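Local coordinates for beta-lactamase domain protein (Burkholderia ambifaria, PDB 5I0P), which binds two zinc ions in a metallo-beta-lactamase fold and is probably a hydrolase of that superfamily, its substrate not established, at residues N343-W346 and E350-R353. Sequence-based numbering, arbitrary orientation.
Sequences NLLW and ELVR
Arg353 lies over one face of the Trp346 indole, while the backbone O of Leu351 meets the ring edge in plane, 3.3 Å from CD1 of Trp346. In return, CZ3 of Trp346 lies over one face of the guanidinium, offset toward its rim. CG of Arg353 is 3.7 Å from CE2 and NE1 of Trp346; CD follows over the six-membered ring, modelled doubtfully close. The cation-pi pair carries the contact, with CZ of Arg353 4.3 Å from the centroid of the six-membered ring of Trp346. The bend at chi3 (108°) carries the guanidinium outward, over the CZ3-CH2 rim, its plane inclined 30° to the ring and NH1 3.7 Å from CH2 of Trp346. Closer to the turn, Leu345 and Leu351 run side by side, pointing the same way, CB of Leu345 3.8 Å from CD1 of Leu351, both also touching helix 284-308. The extended chain of Glu350 slants across Leu345, its OE1 3.5 Å from CD2 of Leu345. Where helix 333-347 turns into strand 352-355, well away from the zinc site, the carbonyl O of Leu345 receives Glu350 N at 2.9 Å and, weakly, Leu351 N at 3.3 Å. Two amides thus share one acceptor, and the apolar leucines sit beside a carboxylate held through OE2 by a salt bridge to Arg303, while stacking on the indole and the bond from NE to Tyr363 OH together fix the rotation of the Arg353 guanidinium.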
# COMPACT_ATOMS: atom_id res chain seq x y z
N ASN A 343 14.12 -6.41 14.40
CA ASN A 343 14.22 -7.73 13.76
C ASN A 343 15.20 -7.72 12.59
O ASN A 343 15.86 -8.72 12.32
CB ASN A 343 12.86 -8.22 13.28
CG ASN A 343 12.13 -8.93 14.35
OD1 ASN A 343 12.56 -8.88 15.52
ND2 ASN A 343 11.01 -9.58 14.00
N LEU A 344 15.27 -6.62 11.86
CA LEU A 344 16.23 -6.57 10.77
C LEU A 344 17.65 -6.71 11.32
O LEU A 344 18.44 -7.53 10.82
CB LEU A 344 16.05 -5.27 9.98
CG LEU A 344 16.90 -4.98 8.74
CD1 LEU A 344 16.23 -3.84 7.95
CD2 LEU A 344 18.36 -4.62 9.06
N LEU A 345 17.97 -5.93 12.36
CA LEU A 345 19.30 -5.98 12.96
C LEU A 345 19.53 -7.34 13.58
O LEU A 345 20.61 -7.94 13.46
CB LEU A 345 19.44 -4.87 14.02
CG LEU A 345 19.27 -3.40 13.59
CD1 LEU A 345 19.06 -2.47 14.79
CD2 LEU A 345 20.44 -2.90 12.73
N TRP A 346 18.49 -7.88 14.20
CA TRP A 346 18.62 -9.19 14.80
C TRP A 346 18.87 -10.24 13.73
O TRP A 346 19.84 -11.01 13.82
CB TRP A 346 17.37 -9.47 15.63
CG TRP A 346 17.22 -10.89 16.06
CD1 TRP A 346 18.15 -11.67 16.69
CD2 TRP A 346 16.05 -11.71 15.90
NE1 TRP A 346 17.63 -12.92 16.94
CE2 TRP A 346 16.35 -12.97 16.46
CE3 TRP A 346 14.79 -11.49 15.35
CZ2 TRP A 346 15.42 -14.02 16.48
CZ3 TRP A 346 13.87 -12.54 15.35
CH2 TRP A 346 14.19 -13.79 15.92
N GLU A 350 23.42 -8.46 13.91
CA GLU A 350 23.88 -7.31 14.68
C GLU A 350 23.30 -7.28 16.08
O GLU A 350 23.79 -6.52 16.92
CB GLU A 350 23.51 -6.00 13.99
CG GLU A 350 24.03 -5.83 12.58
CD GLU A 350 24.01 -4.36 12.17
OE1 GLU A 350 23.34 -4.01 11.17
OE2 GLU A 350 24.62 -3.53 12.89
N LEU A 351 22.24 -8.06 16.33
CA LEU A 351 21.66 -8.12 17.66
C LEU A 351 21.30 -9.55 18.01
O LEU A 351 21.11 -10.40 17.14
CB LEU A 351 20.45 -7.21 17.84
CG LEU A 351 20.62 -5.68 17.71
CD1 LEU A 351 19.21 -4.96 17.78
CD2 LEU A 351 21.56 -5.13 18.75
N VAL A 352 21.24 -9.80 19.32
CA VAL A 352 20.82 -11.04 19.94
C VAL A 352 19.59 -10.73 20.78
O VAL A 352 19.43 -9.60 21.25
CB VAL A 352 21.96 -11.63 20.80
CG1 VAL A 352 21.44 -12.66 21.77
CG2 VAL A 352 23.06 -12.22 19.90
N ARG A 353 18.69 -11.69 20.90
CA ARG A 353 17.47 -11.53 21.69
C ARG A 353 17.56 -12.33 22.98
O ARG A 353 18.28 -13.33 23.04
CB ARG A 353 16.24 -12.04 20.97
CG ARG A 353 15.84 -11.35 19.78
CD ARG A 353 14.82 -12.27 19.17
NE ARG A 353 13.46 -11.80 19.26
CZ ARG A 353 12.41 -12.60 19.31
NH1 ARG A 353 12.58 -13.93 19.29
NH2 ARG A 353 11.19 -12.07 19.38